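Local coordinates for flap endonuclease 1 (Desulfurococcus amylolyticus, PDB 3ORY), which probably cuts 5' flaps from branched DNA in a structure-specific manner, as flap endonucleases do in replication and repair, at residues 232-236 against 265-269; 15-19 against 261-265; 237-242 against 294-298; 23-28 against 220-225. Numbering follows the deposited sequence.

Contact 1 of 4, residues 232-236 against 265-269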
loop_
_atom_site.group_PDB
_atom_site.type_symbol
_atom_site.label_atom_id
_atom_site.label_comp_id
_atom_site.label_asym_id
_atom_site.label_seq_id
_atom_site.Cartn_x
_atom_site.Cartn_y
_atom_site.Cartn_z
ATOM N N GLN A 232 9.693 1.615 -21.905
ATOM C CA GLN A 232 8.417 1.361 -22.597
ATOM C C GLN A 232 7.585 2.632 -22.732
ATOM O O GLN A 232 6.975 2.877 -23.770
ATOM C CB GLN A 232 7.590 0.285 -21.880
ATOM C CG GLN A 232 8.072 -1.135 -22.100
ATOM C CD GLN A 232 8.175 -1.493 -23.571
ATOM O OE1 GLN A 232 7.220 -1.322 -24.341
ATOM N NE2 GLN A 232 9.346 -1.980 -23.976
ATOM N N LEU A 233 7.573 3.441 -21.678
ATOM C CA LEU A 233 6.854 4.719 -21.714
ATOM C C LEU A 233 7.595 5.791 -22.510
ATOM O O LEU A 233 7.013 6.810 -22.869
ATOM C CB LEU A 233 6.554 5.217 -20.295
ATOM C CG LEU A 233 5.401 4.555 -19.530
ATOM C CD1 LEU A 233 5.217 5.204 -18.173
ATOM C CD2 LEU A 233 4.108 4.632 -20.315
ATOM N N GLY A 234 8.878 5.557 -22.776
ATOM C CA GLY A 234 9.717 6.526 -23.487
ATOM C C GLY A 234 9.976 7.792 -22.685
ATOM O O GLY A 234 10.019 8.892 -23.248
ATOM N N ILE A 235 10.119 7.639 -21.367
ATOM C CA ILE A 235 10.319 8.777 -20.457
ATOM C C ILE A 235 11.537 8.565 -19.543
ATOM O O ILE A 235 11.978 7.441 -19.338
ATOM C CB ILE A 235 9.062 9.066 -19.579
ATOM C CG1 ILE A 235 8.723 7.870 -18.680
ATOM C CG2 ILE A 235 7.856 9.456 -20.441
ATOM C CD1 ILE A 235 7.618 8.149 -17.666
ATOM N N THR A 236 12.071 9.661 -19.015
ATOM C CA THR A 236 13.146 9.616 -18.035
ATOM C C THR A 236 12.551 9.453 -16.646
ATOM O O THR A 236 11.340 9.629 -16.455
ATOM C CB THR A 236 13.966 10.918 -18.059
ATOM O OG1 THR A 236 13.111 12.001 -17.674
ATOM C CG2 THR A 236 14.561 11.184 -19.465
ATOM N N LEU A 265 0.826 12.129 -18.225
ATOM C CA LEU A 265 1.858 11.473 -19.039
ATOM C C LEU A 265 2.010 12.165 -20.392
ATOM O O LEU A 265 3.124 12.390 -20.879
ATOM C CB LEU A 265 1.526 9.991 -19.244
ATOM C CG LEU A 265 2.348 9.249 -20.311
ATOM C CD1 LEU A 265 3.818 9.081 -19.886
ATOM C CD2 LEU A 265 1.715 7.900 -20.651
ATOM N N GLN A 266 0.868 12.500 -20.987
ATOM C CA GLN A 266 0.828 13.190 -22.268
ATOM C C GLN A 266 1.518 14.550 -22.153
ATOM O O GLN A 266 2.352 14.897 -22.989
ATOM C CB GLN A 266 -0.632 13.345 -22.717
ATOM C CG GLN A 266 -0.873 13.140 -24.194
ATOM C CD GLN A 266 -2.358 13.150 -24.531
ATOM O OE1 GLN A 266 -3.157 13.775 -23.835
ATOM N NE2 GLN A 266 -2.731 12.459 -25.602
ATOM N N LEU A 267 1.201 15.299 -21.093
ATOM C CA LEU A 267 1.745 16.647 -20.900
ATOM C C LEU A 267 3.257 16.703 -20.678
ATOM O O LEU A 267 3.959 17.543 -21.261
ATOM C CB LEU A 267 1.039 17.367 -19.749
ATOM C CG LEU A 267 -0.432 17.749 -19.945
ATOM C CD1 LEU A 267 -0.998 18.399 -18.676
ATOM C CD2 LEU A 267 -0.625 18.663 -21.166
ATOM N N VAL A 268 3.747 15.828 -19.809
ATOM C CA VAL A 268 5.170 15.783 -19.498
ATOM C C VAL A 268 5.970 15.418 -20.754
ATOM O O VAL A 268 7.025 15.993 -21.005
ATOM C CB VAL A 268 5.457 14.820 -18.327
ATOM C CG1 VAL A 268 6.938 14.537 -18.217
ATOM C CG2 VAL A 268 4.934 15.429 -17.009
ATOM N N LYS A 269 5.450 14.486 -21.550
ATOM C CA LYS A 269 6.108 14.126 -22.809
ATOM C C LYS A 269 6.089 15.259 -23.847
ATOM O O LYS A 269 7.083 15.487 -24.528
ATOM C CB LYS A 269 5.531 12.830 -23.382
ATOM C CG LYS A 269 5.925 11.596 -22.561
ATOM C CD LYS A 269 5.242 10.329 -23.053
ATOM C CE LYS A 269 6.009 9.669 -24.189
ATOM N NZ LYS A 269 5.352 8.369 -24.526
#

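Contact 2 of 4, residues 15-19 against 261-265. With PO4 (phosphate ion), chain C.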
loop_
_atom_site.group_PDB
_atom_site.type_symbol
_atom_site.label_atom_id
_atom_site.label_comp_id
_atom_site.label_asym_id
_atom_site.label_seq_id
_atom_site.Cartn_x
_atom_site.Cartn_y
_atom_site.Cartn_z
ATOM N N LEU A 15 -0.718 5.083 -10.771
ATOM C CA LEU A 15 -0.355 5.129 -12.195
ATOM C C LEU A 15 -0.932 3.945 -12.965
ATOM O O LEU A 15 -0.572 3.711 -14.121
ATOM C CB LEU A 15 1.168 5.147 -12.353
ATOM C CG LEU A 15 1.950 6.254 -11.635
ATOM C CD1 LEU A 15 3.441 6.092 -11.927
ATOM C CD2 LEU A 15 1.464 7.627 -12.062
ATOM N N LYS A 16 -1.829 3.201 -12.319
ATOM C CA LYS A 16 -2.364 1.958 -12.877
ATOM C C LYS A 16 -2.679 2.002 -14.369
ATOM O O LYS A 16 -2.270 1.112 -15.115
ATOM C CB LYS A 16 -3.609 1.509 -12.101
ATOM C CG LYS A 16 -4.091 0.110 -12.460
ATOM C CD LYS A 16 -5.207 -0.351 -11.504
ATOM C CE LYS A 16 -5.534 -1.829 -11.717
ATOM N NZ LYS A 16 -5.888 -2.123 -13.136
ATOM N N ASP A 17 -3.411 3.013 -14.822
ATOM C CA ASP A 17 -3.824 2.969 -16.220
ATOM C C ASP A 17 -2.847 3.575 -17.234
ATOM O O ASP A 17 -3.173 3.655 -18.419
ATOM C CB ASP A 17 -5.268 3.447 -16.431
ATOM C CG ASP A 17 -5.592 4.702 -15.665
ATOM O OD1 ASP A 17 -4.781 5.657 -15.715
ATOM O OD2 ASP A 17 -6.664 4.717 -15.010
ATOM N N ILE A 18 -1.656 3.986 -16.783
ATOM C CA ILE A 18 -0.594 4.309 -17.738
ATOM C C ILE A 18 0.513 3.256 -17.809
ATOM O O ILE A 18 1.397 3.362 -18.655
ATOM C CB ILE A 18 0.019 5.737 -17.576
ATOM C CG1 ILE A 18 0.772 5.880 -16.247
ATOM C CG2 ILE A 18 -1.049 6.810 -17.750
ATOM C CD1 ILE A 18 1.762 7.063 -16.223
ATOM N N ILE A 19 0.464 2.240 -16.949
ATOM C CA ILE A 19 1.465 1.170 -17.017
ATOM C C ILE A 19 1.243 0.285 -18.259
ATOM O O ILE A 19 0.217 -0.375 -18.359
ATOM C CB ILE A 19 1.468 0.267 -15.760
ATOM C CG1 ILE A 19 1.589 1.093 -14.460
ATOM C CG2 ILE A 19 2.574 -0.784 -15.872
ATOM C CD1 ILE A 19 2.872 1.933 -14.337
ATOM N N PRO A 261 -3.863 10.544 -14.690
ATOM C CA PRO A 261 -2.616 9.883 -15.085
ATOM C C PRO A 261 -2.287 9.896 -16.595
ATOM O O PRO A 261 -1.144 10.174 -16.958
ATOM C CB PRO A 261 -2.788 8.454 -14.550
ATOM C CG PRO A 261 -3.764 8.605 -13.408
ATOM C CD PRO A 261 -4.728 9.645 -13.897
ATOM N N LYS A 262 -3.267 9.617 -17.457
ATOM C CA LYS A 262 -3.025 9.633 -18.907
ATOM C C LYS A 262 -2.668 11.024 -19.398
ATOM O O LYS A 262 -1.767 11.185 -20.219
ATOM C CB LYS A 262 -4.230 9.092 -19.694
ATOM C CG LYS A 262 -4.467 7.607 -19.518
ATOM C CD LYS A 262 -5.763 7.171 -20.200
ATOM C CE LYS A 262 -6.045 5.707 -19.940
ATOM N NZ LYS A 262 -7.288 5.257 -20.629
ATOM N N LYS A 263 -3.374 12.026 -18.884
ATOM C CA LYS A 263 -3.142 13.412 -19.278
ATOM C C LYS A 263 -1.790 13.910 -18.785
ATOM O O LYS A 263 -1.054 14.549 -19.540
ATOM C CB LYS A 263 -4.264 14.322 -18.772
ATOM C CG LYS A 263 -4.129 15.808 -19.169
ATOM C CD LYS A 263 -4.213 16.054 -20.685
ATOM C CE LYS A 263 -4.825 17.432 -20.971
ATOM N NZ LYS A 263 -4.784 17.824 -22.419
ATOM N N ALA A 264 -1.472 13.608 -17.524
ATOM C CA ALA A 264 -0.175 13.961 -16.948
ATOM C C ALA A 264 0.958 13.385 -17.800
ATOM O O ALA A 264 1.921 14.077 -18.081
ATOM C CB ALA A 264 -0.069 13.480 -15.488
ATOM N N LEU A 265 0.826 12.129 -18.225
ATOM C CA LEU A 265 1.858 11.473 -19.039
ATOM C C LEU A 265 2.010 12.165 -20.392
ATOM O O LEU A 265 3.124 12.390 -20.879
ATOM C CB LEU A 265 1.526 9.991 -19.244
ATOM C CG LEU A 265 2.348 9.249 -20.311
ATOM C CD1 LEU A 265 3.818 9.081 -19.886
ATOM C CD2 LEU A 265 1.715 7.900 -20.651
HETATM P P PO4 C . -6.889 9.907 -16.967
HETATM O O1 PO4 C . -7.635 10.254 -15.698
HETATM O O2 PO4 C . -6.229 11.160 -17.517
HETATM O O3 PO4 C . -5.866 8.834 -16.683
HETATM O O4 PO4 C . -7.861 9.369 -17.993
#

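Contact 3 of 4, residues 237-242 against 294-298. With PO4 (phosphate ion), chain D.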
loop_
_atom_site.group_PDB
_atom_site.type_symbol
_atom_site.label_atom_id
_atom_site.label_comp_id
_atom_site.label_asym_id
_atom_site.label_seq_id
_atom_site.Cartn_x
_atom_site.Cartn_y
_atom_site.Cartn_z
ATOM N N LEU A 237 13.395 9.145 -15.663
ATOM C CA LEU A 237 12.957 9.096 -14.272
ATOM C C LEU A 237 12.418 10.466 -13.829
ATOM O O LEU A 237 11.399 10.541 -13.141
ATOM C CB LEU A 237 14.087 8.619 -13.341
ATOM C CG LEU A 237 13.769 8.601 -11.831
ATOM C CD1 LEU A 237 12.568 7.716 -11.475
ATOM C CD2 LEU A 237 14.992 8.189 -11.002
ATOM N N GLU A 238 13.089 11.548 -14.226
ATOM C CA GLU A 238 12.577 12.897 -13.907
ATOM C C GLU A 238 11.167 13.113 -14.467
ATOM O O GLU A 238 10.312 13.670 -13.780
ATOM C CB GLU A 238 13.540 14.003 -14.374
ATOM C CG GLU A 238 14.765 14.143 -13.470
ATOM C CD GLU A 238 15.606 15.366 -13.784
ATOM O OE1 GLU A 238 15.078 16.338 -14.373
ATOM O OE2 GLU A 238 16.799 15.358 -13.423
ATOM N N ASN A 239 10.933 12.666 -15.703
ATOM C CA ASN A 239 9.589 12.692 -16.302
ATOM C C ASN A 239 8.584 11.927 -15.438
ATOM O O ASN A 239 7.478 12.415 -15.199
ATOM C CB ASN A 239 9.565 12.057 -17.695
ATOM C CG ASN A 239 10.346 12.842 -18.759
ATOM O OD1 ASN A 239 10.684 14.036 -18.619
ATOM N ND2 ASN A 239 10.631 12.151 -19.846
ATOM N N LEU A 240 8.963 10.729 -14.978
ATOM C CA LEU A 240 8.069 9.916 -14.134
ATOM C C LEU A 240 7.727 10.633 -12.823
ATOM O O LEU A 240 6.562 10.667 -12.389
ATOM C CB LEU A 240 8.693 8.546 -13.820
ATOM C CG LEU A 240 7.781 7.568 -13.055
ATOM C CD1 LEU A 240 6.585 7.135 -13.938
ATOM C CD2 LEU A 240 8.521 6.349 -12.541
ATOM N N ILE A 241 8.752 11.186 -12.182
ATOM C CA ILE A 241 8.545 11.975 -10.972
ATOM C C ILE A 241 7.591 13.145 -11.263
ATOM O O ILE A 241 6.674 13.416 -10.488
ATOM C CB ILE A 241 9.890 12.470 -10.393
ATOM C CG1 ILE A 241 10.676 11.283 -9.826
ATOM C CG2 ILE A 241 9.655 13.542 -9.317
ATOM C CD1 ILE A 241 12.154 11.606 -9.477
ATOM N N ASP A 242 7.795 13.821 -12.390
ATOM C CA ASP A 242 6.951 14.952 -12.742
ATOM C C ASP A 242 5.486 14.533 -12.925
ATOM O O ASP A 242 4.576 15.278 -12.550
ATOM C CB ASP A 242 7.480 15.671 -13.992
ATOM C CG ASP A 242 8.580 16.691 -13.659
ATOM O OD1 ASP A 242 8.878 16.909 -12.468
ATOM O OD2 ASP A 242 9.158 17.280 -14.586
ATOM N N LYS A 294 10.728 17.571 -7.213
ATOM C CA LYS A 294 11.410 16.622 -8.093
ATOM C C LYS A 294 12.795 16.243 -7.557
ATOM O O LYS A 294 13.127 15.051 -7.424
ATOM C CB LYS A 294 11.539 17.204 -9.516
ATOM C CG LYS A 294 12.283 16.266 -10.488
ATOM C CD LYS A 294 12.398 16.850 -11.904
ATOM C CE LYS A 294 13.426 17.993 -11.961
ATOM N NZ LYS A 294 13.614 18.543 -13.356
ATOM N N LYS A 295 13.605 17.253 -7.240
ATOM C CA LYS A 295 14.961 16.995 -6.725
ATOM C C LYS A 295 14.946 16.214 -5.421
ATOM O O LYS A 295 15.868 15.424 -5.152
ATOM C CB LYS A 295 15.764 18.293 -6.571
ATOM C CG LYS A 295 16.050 18.996 -7.904
ATOM C CD LYS A 295 16.918 20.247 -7.691
ATOM C CE LYS A 295 17.259 20.932 -9.020
ATOM N NZ LYS A 295 17.871 19.977 -9.987
ATOM N N TYR A 296 13.917 16.441 -4.599
ATOM C CA TYR A 296 13.766 15.652 -3.378
ATOM C C TYR A 296 13.480 14.182 -3.710
ATOM O O TYR A 296 14.118 13.278 -3.162
ATOM C CB TYR A 296 12.679 16.207 -2.436
ATOM C CG TYR A 296 12.545 15.306 -1.243
ATOM C CD1 TYR A 296 13.472 15.369 -0.204
ATOM C CD2 TYR A 296 11.549 14.321 -1.189
ATOM C CE1 TYR A 296 13.388 14.508 0.885
ATOM C CE2 TYR A 296 11.470 13.449 -0.110
ATOM C CZ TYR A 296 12.390 13.555 0.928
ATOM O OH TYR A 296 12.343 12.688 2.009
ATOM N N PHE A 297 12.526 13.940 -4.610
ATOM C CA PHE A 297 12.243 12.565 -5.051
ATOM C C PHE A 297 13.488 11.859 -5.587
ATOM O O PHE A 297 13.667 10.659 -5.372
ATOM C CB PHE A 297 11.106 12.531 -6.083
ATOM C CG PHE A 297 9.725 12.405 -5.456
ATOM C CD1 PHE A 297 9.048 11.188 -5.478
ATOM C CD2 PHE A 297 9.124 13.488 -4.826
ATOM C CE1 PHE A 297 7.782 11.046 -4.884
ATOM C CE2 PHE A 297 7.843 13.366 -4.231
ATOM C CZ PHE A 297 7.178 12.135 -4.268
ATOM N N LEU A 298 14.360 12.605 -6.257
ATOM C CA LEU A 298 15.627 12.048 -6.748
ATOM C C LEU A 298 16.586 11.692 -5.623
ATOM O O LEU A 298 17.347 10.754 -5.758
ATOM C CB LEU A 298 16.325 13.007 -7.732
ATOM C CG LEU A 298 15.683 13.199 -9.115
ATOM C CD1 LEU A 298 16.345 14.368 -9.845
ATOM C CD2 LEU A 298 15.783 11.917 -9.935
HETATM P P PO4 D . 10.729 20.443 -14.464
HETATM O O1 PO4 D . 9.751 20.939 -13.422
HETATM O O2 PO4 D . 12.077 21.056 -14.209
HETATM O O3 PO4 D . 10.857 18.952 -14.388
HETATM O O4 PO4 D . 10.180 20.855 -15.807
#

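Contact 4 of 4, residues 23-28 against 220-225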
loop_
_atom_site.group_PDB
_atom_site.type_symbol
_atom_site.label_atom_id
_atom_site.label_comp_id
_atom_site.label_asym_id
_atom_site.label_seq_id
_atom_site.Cartn_x
_atom_site.Cartn_y
_atom_site.Cartn_z
ATOM N N ALA A 23 5.631 -3.697 -19.323
ATOM C CA ALA A 23 6.319 -3.260 -18.101
ATOM C C ALA A 23 5.895 -4.024 -16.837
ATOM O O ALA A 23 6.562 -3.941 -15.798
ATOM C CB ALA A 23 6.138 -1.750 -17.909
ATOM N N LYS A 24 4.787 -4.761 -16.924
ATOM C CA LYS A 24 4.306 -5.551 -15.793
ATOM C C LYS A 24 4.321 -7.047 -16.090
ATOM O O LYS A 24 4.054 -7.470 -17.216
ATOM C CB LYS A 24 2.917 -5.093 -15.331
ATOM C CG LYS A 24 1.875 -5.009 -16.420
ATOM C CD LYS A 24 0.650 -4.227 -15.958
ATOM C CE LYS A 24 -0.198 -3.827 -17.170
ATOM N NZ LYS A 24 -1.410 -3.070 -16.777
ATOM N N THR A 25 4.670 -7.834 -15.078
ATOM C CA THR A 25 4.637 -9.288 -15.177
ATOM C C THR A 25 3.660 -9.810 -14.140
ATOM O O THR A 25 3.832 -9.558 -12.944
ATOM C CB THR A 25 6.025 -9.899 -14.915
ATOM O OG1 THR A 25 6.961 -9.355 -15.844
ATOM C CG2 THR A 25 5.998 -11.405 -15.075
ATOM N N VAL A 26 2.632 -10.517 -14.599
ATOM C CA VAL A 26 1.688 -11.173 -13.697
ATOM C C VAL A 26 2.405 -12.324 -12.970
ATOM O O VAL A 26 3.072 -13.149 -13.599
ATOM C CB VAL A 26 0.419 -11.664 -14.447
ATOM C CG1 VAL A 26 -0.530 -12.393 -13.509
ATOM C CG2 VAL A 26 -0.301 -10.488 -15.099
ATOM N N ILE A 27 2.304 -12.337 -11.644
ATOM C CA ILE A 27 2.856 -13.413 -10.832
ATOM C C ILE A 27 1.691 -14.345 -10.551
ATOM O O ILE A 27 0.706 -13.929 -9.932
ATOM C CB ILE A 27 3.474 -12.885 -9.494
ATOM C CG1 ILE A 27 4.553 -11.820 -9.746
ATOM C CG2 ILE A 27 4.017 -14.030 -8.642
ATOM C CD1 ILE A 27 5.710 -12.264 -10.642
ATOM N N GLU A 28 1.791 -15.592 -11.016
ATOM C CA GLU A 28 0.661 -16.530 -10.949
ATOM C C GLU A 28 0.155 -16.793 -9.533
ATOM O O GLU A 28 -1.059 -16.814 -9.302
ATOM C CB GLU A 28 0.950 -17.834 -11.700
ATOM C CG GLU A 28 0.931 -17.677 -13.230
ATOM C CD GLU A 28 -0.216 -16.792 -13.759
ATOM O OE1 GLU A 28 -1.374 -16.934 -13.303
ATOM O OE2 GLU A 28 0.046 -15.956 -14.651
ATOM N N LYS A 220 -4.222 -11.014 -8.713
ATOM C CA LYS A 220 -2.894 -11.633 -8.693
ATOM C C LYS A 220 -1.795 -10.597 -8.448
ATOM O O LYS A 220 -1.923 -9.450 -8.868
ATOM C CB LYS A 220 -2.622 -12.358 -10.016
ATOM C CG LYS A 220 -3.498 -13.589 -10.250
ATOM C CD LYS A 220 -3.277 -14.154 -11.642
ATOM C CE LYS A 220 -4.155 -15.374 -11.904
ATOM N NZ LYS A 220 -4.164 -15.716 -13.359
ATOM N N PRO A 221 -0.702 -10.999 -7.780
ATOM C CA PRO A 221 0.394 -10.045 -7.626
ATOM C C PRO A 221 1.030 -9.740 -8.979
ATOM O O PRO A 221 0.952 -10.565 -9.895
ATOM C CB PRO A 221 1.392 -10.779 -6.723
ATOM C CG PRO A 221 0.632 -11.925 -6.137
ATOM C CD PRO A 221 -0.396 -12.295 -7.153
ATOM N N GLU A 222 1.627 -8.558 -9.102
ATOM C CA GLU A 222 2.294 -8.155 -10.340
ATOM C C GLU A 222 3.620 -7.451 -10.059
ATOM O O GLU A 222 3.735 -6.669 -9.102
ATOM C CB GLU A 222 1.380 -7.279 -11.204
ATOM C CG GLU A 222 1.015 -5.928 -10.597
ATOM C CD GLU A 222 0.022 -5.131 -11.438
ATOM O OE1 GLU A 222 -0.619 -5.708 -12.337
ATOM O OE2 GLU A 222 -0.122 -3.917 -11.190
ATOM N N LEU A 223 4.615 -7.759 -10.885
ATOM C CA LEU A 223 5.932 -7.150 -10.791
ATOM C C LEU A 223 6.068 -6.036 -11.823
ATOM O O LEU A 223 5.773 -6.230 -13.002
ATOM C CB LEU A 223 7.028 -8.201 -11.009
ATOM C CG LEU A 223 8.472 -7.722 -11.236
ATOM C CD1 LEU A 223 9.060 -7.130 -9.963
ATOM C CD2 LEU A 223 9.350 -8.860 -11.758
ATOM N N ILE A 224 6.502 -4.864 -11.372
ATOM C CA ILE A 224 6.819 -3.774 -12.285
ATOM C C ILE A 224 8.270 -3.377 -12.091
ATOM O O ILE A 224 8.693 -3.047 -10.980
ATOM C CB ILE A 224 5.899 -2.552 -12.071
ATOM C CG1 ILE A 224 4.445 -2.935 -12.321
ATOM C CG2 ILE A 224 6.333 -1.375 -12.972
ATOM C CD1 ILE A 224 3.455 -2.077 -11.570
ATOM N N GLU A 225 9.034 -3.404 -13.175
ATOM C CA GLU A 225 10.436 -3.026 -13.113
ATOM C C GLU A 225 10.596 -1.598 -13.617
ATOM O O GLU A 225 10.058 -1.247 -14.664
ATOM C CB GLU A 225 11.295 -4.011 -13.916
ATOM C CG GLU A 225 11.248 -5.441 -13.356
ATOM C CD GLU A 225 11.851 -6.471 -14.296
ATOM O OE1 GLU A 225 11.218 -6.790 -15.330
ATOM O OE2 GLU A 225 12.951 -6.974 -13.988
#

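Contact 1 of 4, residues 232-236 against 265-269
Leu-233, in the final turn of helix 226-233, meets helix 261-271 twice. Its side chain places CD2 at 4.1 Å from CD2 of Leu-265, an apolar contact one turn before Lys-269, while its carbonyl O accepts a hydrogen bond of 2.8 Å from NZ of Lys-269. The next residue, Gly-234, has a positive phi (68°), a conformation most easily adopted without a side chain, and it closes the helix as a Schellman motif; the chain turns there, close to the end of the lysine. Ile-235 then points its side chain toward the opposing helix, where CG2 lies 4.1 Å from CD1 of Leu-265 and 3.6 Å from CG of Lys-269. Leu-265 thus touches both Leu-233 and Ile-235, and Ile-243 of helix 237-247 packs against Leu-265 and Ile-235 as well. Thr-236 is the N-cap of that next helix, its OG1 bonded to N of Asn-239, so the turn joins two helices that both lie against helix 261-271. Lys-269 works in two ways, its aliphatic part packing on Ile-235 and its ammonium group supplying a donor to a carbonyl at the helix C-terminus, where partial negative charge makes a cation a favourable partner.

Contact 2 of 4, residues 15-19 against 261-265
A phosphate ion, probably from the crystallisation liquor, sits on the first turn of helix 261-271 beside this contact, held by backbone amides: N of Lys-262 donates to its O3 at 2.8 Å and N of Lys-263 to its O2 at 3.3 Å. Helix 261-271 is the second helix of the helix-two-turn-helix motif of the FEN1 family, a DNA-binding element, and the ion at its amino end is consistent with a site for a DNA backbone phosphate, although no DNA is present here. The N-terminal loop 15-19 packs beside this turn without a hydrogen bond between the two segments. The loop is itself turned, with N of Ile-18 bonded to O of Leu-15 at 2.9 Å, and Ile-18 points its side chain toward the helix. Its CG2 lies 4.0 Å from CB of Pro-261 and 3.9 Å from CG of Lys-262, and its CB 4.1 Å from CD2 of Leu-265, so three residues of the helix meet one isoleucine. At the more open margin the aliphatic part of Lys-262 passes Asp-17, with CE 3.8 Å from the Asp-17 carbonyl O. The Asp-17 carboxylate OD1 stands 3.6 Å from CB of Pro-261.

Contact 3 of 4, residues 237-242 against 294-298
Lys-294 of helix 290-298 forms a salt bridge with Glu-238, its NZ donating to OE1 at 2.8 Å. The same NZ donates to a phosphate ion, probably from the crystallisation liquor, at 3.1 Å to its O2 and 3.0 Å to its O3, the position of O3 being less certain. Backbone N atoms of Ile-274 and Glu-275 also bind this ion. The lysine chain, bent at chi3, runs past Asp-242, whose OD1 is 3.6 Å from Lys-294 CD. Helix 237-247 is the first helix of the helix-two-turn-helix motif of the FEN1 family, and helix 290-298 crosses it at 119°, with the segment axes 9.8 Å apart. At the crossing Ile-241 points into the other helix: its CG2 lies 3.8 Å from CA of Lys-294, and its CD1 is 3.7 Å from both CB of Phe-297 and CD2 of Leu-298. Farther toward the start of helix 237-247, CD2 of Leu-237 meets CD2 of Leu-298 at 4.0 Å. The Phe-297 ring stacks with Phe-193.

Contact 4 of 4, residues 23-28 against 220-225
An antiparallel strand pairing puts strand 24-26 at an end of the mixed sheet, against strand 222-225, whose other edge bonds to strand 197-200. It joins the XPG N-terminal region to the I-region, across 192 residues of chain. Thr-25 and Leu-223 form the hydrogen-bonded pair, with Thr-25 N to Leu-223 O and Leu-223 N to Thr-25 O both at 2.8 Å. Non-hydrogen-bonded pairs flank it, Lys-24 with Ile-224 and Val-26 with Glu-222, and their side chains share the face opposite Thr-25 and Leu-223. Beyond strand 24-26 one more backbone bond follows, Ile-27 N to Pro-221 O at 2.8 Å. There Ile-27 packs its CB 4.1 Å from CB of Pro-221 and its CD1 4.3 Å from CB of Leu-223. A salt bridge closes the far end, NZ of Lys-220 lying 3.0 Å from OE1 of Glu-28, whereas Glu-222 pairs with Arg-200. The register is thus set by three backbone hydrogen bonds, while Ile-27 and the Lys-220 to Glu-28 pair add side-chain contacts where the regular strand has ended.

In the fold
Contacts 1, 2 and 3 form one cluster on the same side of the chain's centre, with centres 9 to 15 Å apart. Contacts 1 and 2 share Leu-265 on helix 261-271, and Ile-18 O touches Leu-233 CD2 at 3.4 Å; contact 3 reaches the others through helix 237-247, where Leu-240 meets Leu-15 of contact 2. Contact 4 lies in the sheet, about 17 Å from contact 2 and 23 Å from contact 3, centre to centre. Along the chain 15-19 and 23-28 come first, then 220-225, 232-236, 237-242, 261-269 and 294-298, so the segments of contact 3 alternate with those of contacts 1 and 2. The N-terminal segment ties the sheet to the helical region that probably grips duplex DNA.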